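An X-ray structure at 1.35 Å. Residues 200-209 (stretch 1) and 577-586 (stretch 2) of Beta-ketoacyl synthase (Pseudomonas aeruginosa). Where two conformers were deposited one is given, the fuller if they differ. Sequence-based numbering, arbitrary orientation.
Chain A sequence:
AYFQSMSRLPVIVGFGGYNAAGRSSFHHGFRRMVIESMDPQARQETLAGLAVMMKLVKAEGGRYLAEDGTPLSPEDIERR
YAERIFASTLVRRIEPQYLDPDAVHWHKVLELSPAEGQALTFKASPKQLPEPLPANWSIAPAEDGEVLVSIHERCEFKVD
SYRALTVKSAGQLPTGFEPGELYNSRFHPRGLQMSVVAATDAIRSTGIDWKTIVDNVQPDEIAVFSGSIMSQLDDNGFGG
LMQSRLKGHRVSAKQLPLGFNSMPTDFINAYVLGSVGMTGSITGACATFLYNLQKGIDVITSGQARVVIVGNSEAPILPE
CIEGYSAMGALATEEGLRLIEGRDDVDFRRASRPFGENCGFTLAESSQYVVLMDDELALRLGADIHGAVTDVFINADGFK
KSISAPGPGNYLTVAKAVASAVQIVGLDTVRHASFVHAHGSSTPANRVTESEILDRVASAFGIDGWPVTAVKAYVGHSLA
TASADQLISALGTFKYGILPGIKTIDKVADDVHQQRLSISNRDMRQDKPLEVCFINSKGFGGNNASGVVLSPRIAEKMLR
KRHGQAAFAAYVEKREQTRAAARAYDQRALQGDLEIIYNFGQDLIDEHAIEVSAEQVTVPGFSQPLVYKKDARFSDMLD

Stretch 1 (200-209) TDAIRSTGID
Stretch 2 (577-586) QTRAAARAYD

The end of one helix and the turn that follows it pack against one side of a second, uninterrupted helix, in a contact built on close backbone approach at a glycine and on a single tyrosine that is both covered by an arginine side chain and hydrogen-bonded to an aspartate.

Stretch 1 enters as a helix, with Arg204 N bonded to Thr200 O at 2.9 Å and Ser205 N to Asp201 O at 3.0 Å. A type I turn runs from Arg204 to Gly207, closed by a weak bond from Gly207 N to Arg204 O (3.4 Å). Gly207 then leaves helical space at phi/psi 70/15, and Ile208 (-125/133) and Asp209 (-58/129) are extended; Asp209 caps a backbone nitrogen just beyond the stretch. Stretch 2 is helical throughout, its i to i+4 bonds measuring 2.9 to 3.1 Å, as between Ala582 N and Thr578 O (2.9 Å). The chains run in opposing senses: Arg204 lies beside Tyr585, with CA atoms 6.7 Å apart, and Gly207 beside Ala582, where the CA atoms come within 3.9 Å.

That approach depends on the bare alpha carbon of Gly207. Gly207 CA lies 3.6 Å from both Thr578 O and Ala582 N, against the helix backbone itself. An ideal CB on Gly207 would point toward the helix and fall 2.2 Å from Thr578 O, a clash, while the positive phi independently favours glycine. The small side chains opposite complete the fit: Ala581 CB lies 3.4 Å from Gly207 O, and Ala582 CB 3.6 Å from Ser205 O.

Tyr585 (chi1 163°, t; chi2 62°) has the largest area covered by the other stretch. Its side chain reaches back along the first helix, and Tyr585 OH donates a hydrogen bond to Asp201 OD1 at 2.7 Å, near the ring plane. Asp201 starts sideways, but its t rotamer (chi1 -173°, chi2 42°) brings the carboxylate nearer. Over one ring face sits Arg204, whose CB is 3.5 Å from the centroid of the Tyr585 ring and just 2° off the normal, an almost ideal CH-pi contact. The rotamer of Arg204 (m, t, t, chi4 -82°) carries CD to 3.6 Å from Tyr585 CE1 before the guanidinium leads away, so the aliphatic part of the chain does the packing.

At the other end, Thr578 (chi1 72°, p) points toward the turn. Thr578 CG2 meets Ile208 CG1 at 3.9 Å, a nonpolar contact made with Ile208 in the m, t rotamer. A water bridges the stretches nearby, donating to Thr206 O at 3.1 Å and to Thr578 OG1 at 2.8 Å.

The turn is braced from within by the hydroxyls of Ser205 and Thr206, residues whose CA-to-CB bonds point away from the second helix. Ser205 OG (chi1 80°, p) donates to Ala202 O at 2.7 Å. Thr206 OG1 (chi1 68°, p) donates to Ile203 O at 2.9 Å and accepts from Ile208 N at 3.1 Å, tying the helix end to the departing loop.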

ATOM      1  N   THR A 200      17.665   5.028 -10.762  1.00 11.72           N
ATOM      2  CA  THR A 200      18.668   5.261 -11.789  1.00 11.98           C
ATOM      3  C   THR A 200      19.907   4.433 -11.482  1.00 10.78           C
ATOM      4  O   THR A 200      20.459   3.797 -12.381  1.00 11.02           O
ATOM      5  CB  THR A 200      19.064   6.743 -11.919  1.00 14.09           C
ATOM      6  OG1 THR A 200      17.952   7.508 -12.394  1.00 16.28           O
ATOM      7  CG2 THR A 200      20.230   6.897 -12.894  1.00 14.43           C
ATOM      8  N   ASP A 201      20.350   4.449 -10.226  1.00 10.31           N
ATOM      9  CA  ASP A 201      21.539   3.663  -9.837  1.00  9.88           C
ATOM     10  C   ASP A 201      21.335   2.186 -10.212  1.00  9.18           C
ATOM     11  O   ASP A 201      22.215   1.567 -10.836  1.00 10.63           O
ATOM     12  CB  ASP A 201      21.792   3.818  -8.337  1.00 10.98           C
ATOM     13  CG  ASP A 201      23.076   3.185  -7.879  1.00 10.56           C
ATOM     14  OD1 ASP A 201      24.116   3.308  -8.573  1.00 10.43           O
ATOM     15  OD2 ASP A 201      23.055   2.542  -6.816  1.00 10.37           O
ATOM     16  N   ALA A 202      20.172   1.623  -9.877  1.00  9.57           N
ATOM     17  CA  ALA A 202      19.905   0.215 -10.195  1.00 10.33           C
ATOM     18  C   ALA A 202      19.933  -0.073 -11.709  1.00 10.37           C
ATOM     19  O   ALA A 202      20.513  -1.066 -12.159  1.00 10.36           O
ATOM     20  CB  ALA A 202      18.582  -0.230  -9.590  1.00 12.24           C
ATOM     21  N   ILE A 203      19.289   0.775 -12.500  1.00 10.82           N
ATOM     22  CA  ILE A 203      19.188   0.552 -13.938  1.00 12.76           C
ATOM     23  C   ILE A 203      20.553   0.667 -14.589  1.00 12.23           C
ATOM     24  O   ILE A 203      20.911  -0.116 -15.446  1.00 12.70           O
ATOM     25  CB  ILE A 203      18.204   1.583 -14.555  1.00 16.10           C
ATOM     26  CG1 ILE A 203      16.783   1.275 -14.082  1.00 18.24           C
ATOM     27  CG2 ILE A 203      18.298   1.620 -16.079  1.00 17.26           C
ATOM     28  CD1 ILE A 203      16.235  -0.072 -14.554  1.00 20.33           C
ATOM     29  N   ARG A 204      21.327   1.665 -14.184  0.56 11.51           N
ATOM     30  CA  ARG A 204      22.637   1.870 -14.784  0.56 10.99           C
ATOM     31  C   ARG A 204      23.643   0.798 -14.360  0.56 10.97           C
ATOM     32  O   ARG A 204      24.613   0.546 -15.067  0.56 11.16           O
ATOM     33  CB  ARG A 204      23.179   3.263 -14.449  0.56 11.01           C
ATOM     34  CG  ARG A 204      22.379   4.407 -15.066  0.56 12.32           C
ATOM     35  CD  ARG A 204      23.066   5.729 -14.931  0.56 14.62           C
ATOM     36  NE  ARG A 204      22.217   6.819 -15.408  0.56 16.79           N
ATOM     37  CZ  ARG A 204      22.084   7.171 -16.686  0.56 19.31           C
ATOM     38  NH1 ARG A 204      22.761   6.529 -17.638  0.56 19.81           N
ATOM     39  NH2 ARG A 204      21.288   8.186 -17.008  0.56 20.32           N
ATOM     40  N   SER A 205      23.412   0.164 -13.214  1.00 10.51           N
ATOM     41  CA  SER A 205      24.286  -0.903 -12.740  1.00 10.83           C
ATOM     42  C   SER A 205      24.225  -2.126 -13.634  1.00 10.95           C
ATOM     43  O   SER A 205      25.097  -2.967 -13.561  1.00 11.73           O
ATOM     44  CB  SER A 205      23.930  -1.342 -11.317  1.00  9.75           C
ATOM     45  OG  SER A 205      22.807  -2.219 -11.293  1.00 10.59           O
ATOM     46  N   THR A 206      23.208  -2.240 -14.484  1.00 10.38           N
ATOM     47  CA  THR A 206      23.101  -3.419 -15.343  1.00 10.69           C
ATOM     48  C   THR A 206      24.131  -3.458 -16.458  1.00 10.91           C
ATOM     49  O   THR A 206      24.383  -4.521 -16.998  1.00 11.88           O
ATOM     50  CB  THR A 206      21.720  -3.535 -16.019  1.00 11.66           C
ATOM     51  OG1 THR A 206      21.553  -2.478 -16.968  1.00 11.44           O
ATOM     52  CG2 THR A 206      20.574  -3.538 -14.999  1.00 11.75           C
ATOM     53  N   GLY A 207      24.677  -2.309 -16.847  1.00 10.79           N
ATOM     54  CA  GLY A 207      25.536  -2.235 -18.010  1.00 11.97           C
ATOM     55  C   GLY A 207      24.833  -2.424 -19.342  1.00 13.12           C
ATOM     56  O   GLY A 207      25.499  -2.648 -20.349  1.00 14.59           O
ATOM     57  N   ILE A 208      23.506  -2.327 -19.357  1.00 11.69           N
ATOM     58  CA  ILE A 208      22.739  -2.487 -20.584  1.00 12.00           C
ATOM     59  C   ILE A 208      21.870  -1.249 -20.785  1.00 12.55           C
ATOM     60  O   ILE A 208      21.228  -0.769 -19.847  1.00 14.66           O
ATOM     61  CB  ILE A 208      21.875  -3.771 -20.546  1.00 11.63           C
ATOM     62  CG1 ILE A 208      22.751  -5.018 -20.367  1.00 14.16           C
ATOM     63  CG2 ILE A 208      21.062  -3.908 -21.835  1.00 12.85           C
ATOM     64  CD1 ILE A 208      21.973  -6.248 -20.025  1.00 16.07           C
ATOM     65  N   ASP A 209      21.886  -0.709 -22.003  1.00 13.52           N
ATOM     66  CA  ASP A 209      21.049   0.438 -22.336  1.00 14.65           C
ATOM     67  C   ASP A 209      19.583   0.056 -22.087  1.00 13.75           C
ATOM     68  O   ASP A 209      19.127  -0.985 -22.543  1.00 13.72           O
ATOM     69  CB  ASP A 209      21.289   0.833 -23.808  1.00 16.73           C
ATOM     70  CG  ASP A 209      20.652   2.170 -24.212  1.00 20.42           C
ATOM     71  OD1 ASP A 209      19.675   2.633 -23.597  1.00 21.14           O
ATOM     72  OD2 ASP A 209      21.147   2.759 -25.201  1.00 22.73           O
ATOM     73  N   GLN A 577      31.140  -7.522 -22.409  1.00 13.22           N
ATOM     74  CA  GLN A 577      30.881  -6.155 -22.852  1.00 15.09           C
ATOM     75  C   GLN A 577      29.959  -5.450 -21.869  1.00 13.66           C
ATOM     76  O   GLN A 577      30.157  -4.279 -21.537  1.00 14.06           O
ATOM     77  CB  GLN A 577      30.252  -6.170 -24.253  1.00 19.07           C
ATOM     78  CG  GLN A 577      31.154  -6.760 -25.336  1.00 25.34           C
ATOM     79  CD  GLN A 577      30.438  -6.942 -26.675  1.00 30.90           C
ATOM     80  OE1 GLN A 577      29.234  -7.227 -26.729  1.00 33.39           O
ATOM     81  NE2 GLN A 577      31.182  -6.787 -27.758  1.00 32.85           N
ATOM     82  N   THR A 578      28.926  -6.143 -21.408  1.00 12.63           N
ATOM     83  CA  THR A 578      28.034  -5.498 -20.448  1.00 12.65           C
ATOM     84  C   THR A 578      28.775  -5.226 -19.130  1.00 12.52           C
ATOM     85  O   THR A 578      28.555  -4.195 -18.517  1.00 12.12           O
ATOM     86  CB  THR A 578      26.771  -6.289 -20.195  1.00 15.01           C
ATOM     87  OG1 THR A 578      27.076  -7.434 -19.450  1.00 16.44           O
ATOM     88  CG2 THR A 578      26.105  -6.741 -21.452  1.00 13.34           C
ATOM     89  N   ARG A 579      29.712  -6.088 -18.732  1.00 11.72           N
ATOM     90  CA  ARG A 579      30.488  -5.827 -17.513  1.00 11.14           C
ATOM     91  C   ARG A 579      31.354  -4.606 -17.676  1.00 12.00           C
ATOM     92  O   ARG A 579      31.496  -3.840 -16.734  1.00 11.96           O
ATOM     93  CB  ARG A 579      31.341  -7.030 -17.093  1.00 11.92           C
ATOM     94  CG  ARG A 579      30.505  -8.113 -16.462  1.00 12.40           C
ATOM     95  CD  ARG A 579      31.297  -9.385 -16.193  1.00 11.93           C
ATOM     96  NE  ARG A 579      30.527 -10.255 -15.324  1.00 12.62           N
ATOM     97  CZ  ARG A 579      30.882 -11.467 -14.942  1.00 12.53           C
ATOM     98  NH1 ARG A 579      32.044 -11.993 -15.341  1.00 12.34           N
ATOM     99  NH2 ARG A 579      30.081 -12.150 -14.144  1.00 13.90           N
ATOM    100  N   ALA A 580      31.945  -4.435 -18.859  1.00 12.86           N
ATOM    101  CA  ALA A 580      32.724  -3.233 -19.136  1.00 13.37           C
ATOM    102  C   ALA A 580      31.859  -1.957 -19.051  1.00 12.55           C
ATOM    103  O   ALA A 580      32.278  -0.954 -18.502  1.00 13.17           O
ATOM    104  CB  ALA A 580      33.411  -3.360 -20.507  1.00 13.89           C
ATOM    105  N   ALA A 581      30.645  -1.997 -19.588  1.00 12.20           N
ATOM    106  CA  ALA A 581      29.753  -0.840 -19.515  1.00 11.78           C
ATOM    107  C   ALA A 581      29.367  -0.528 -18.060  1.00 12.08           C
ATOM    108  O   ALA A 581      29.372   0.639 -17.638  1.00 11.39           O
ATOM    109  CB  ALA A 581      28.534  -1.077 -20.361  1.00 11.98           C
ATOM    110  N   ALA A 582      29.036  -1.559 -17.289  1.00 10.49           N
ATOM    111  CA  ALA A 582      28.717  -1.366 -15.875  1.00 10.86           C
ATOM    112  C   ALA A 582      29.880  -0.765 -15.102  1.00 10.92           C
ATOM    113  O   ALA A 582      29.687   0.148 -14.308  1.00 11.14           O
ATOM    114  CB  ALA A 582      28.282  -2.678 -15.248  1.00 12.30           C
ATOM    115  N   ARG A 583      31.094  -1.283 -15.315  1.00 11.89           N
ATOM    116  CA  ARG A 583      32.263  -0.735 -14.630  1.00 11.68           C
ATOM    117  C   ARG A 583      32.433   0.740 -14.972  1.00 11.36           C
ATOM    118  O   ARG A 583      32.825   1.534 -14.125  1.00 10.33           O
ATOM    119  CB  ARG A 583      33.534  -1.502 -15.027  1.00 14.00           C
ATOM    120  CG  ARG A 583      33.718  -2.851 -14.373  1.00 16.50           C
ATOM    121  CD  ARG A 583      35.162  -3.355 -14.531  1.00 19.54           C
ATOM    122  NE  ARG A 583      35.509  -3.587 -15.915  1.00 19.90           N
ATOM    123  CZ  ARG A 583      35.289  -4.723 -16.576  1.00 21.69           C
ATOM    124  NH1 ARG A 583      34.691  -5.755 -15.996  1.00 22.30           N
ATOM    125  NH2 ARG A 583      35.662  -4.824 -17.839  1.00 21.45           N
ATOM    126  N   ALA A 584      32.150   1.113 -16.215  1.00 10.72           N
ATOM    127  CA  ALA A 584      32.303   2.507 -16.610  1.00 11.17           C
ATOM    128  C   ALA A 584      31.301   3.397 -15.877  1.00 10.80           C
ATOM    129  O   ALA A 584      31.633   4.521 -15.475  1.00 11.17           O
ATOM    130  CB  ALA A 584      32.162   2.652 -18.097  1.00 11.99           C
ATOM    131  N   TYR A 585      30.083   2.905 -15.685  1.00 10.50           N
ATOM    132  CA  TYR A 585      29.118   3.628 -14.871  1.00 10.48           C
ATOM    133  C   TYR A 585      29.633   3.779 -13.435  1.00 11.55           C
ATOM    134  O   TYR A 585      29.589   4.855 -12.874  1.00 11.07           O
ATOM    135  CB  TYR A 585      27.720   2.951 -14.881  1.00 11.45           C
ATOM    136  CG  TYR A 585      26.871   3.460 -13.742  1.00 11.20           C
ATOM    137  CD1 TYR A 585      26.535   4.795 -13.669  1.00 11.21           C
ATOM    138  CD2 TYR A 585      26.471   2.624 -12.716  1.00 11.28           C
ATOM    139  CE1 TYR A 585      25.827   5.292 -12.614  1.00 10.49           C
ATOM    140  CE2 TYR A 585      25.748   3.112 -11.633  1.00 11.49           C
ATOM    141  CZ  TYR A 585      25.450   4.454 -11.587  1.00 10.24           C
ATOM    142  OH  TYR A 585      24.729   4.972 -10.545  1.00 12.74           O
ATOM    143  N   ASP A 586      30.069   2.693 -12.818  1.00 10.82           N
ATOM    144  CA  ASP A 586      30.594   2.761 -11.449  1.00 10.87           C
ATOM    145  C   ASP A 586      31.688   3.836 -11.349  1.00 10.57           C
ATOM    146  O   ASP A 586      31.716   4.600 -10.406  1.00 10.54           O
ATOM    147  CB  ASP A 586      31.147   1.387 -11.051  1.00 10.97           C
ATOM    148  CG  ASP A 586      31.623   1.314  -9.613  1.00 11.84           C
ATOM    149  OD1 ASP A 586      30.988   1.912  -8.710  1.00 11.26           O
ATOM    150  OD2 ASP A 586      32.635   0.614  -9.382  1.00 13.73           O
TER
HETATM  151  O   HOH W   1      26.818  -6.363 -16.860  1.00 18.72           O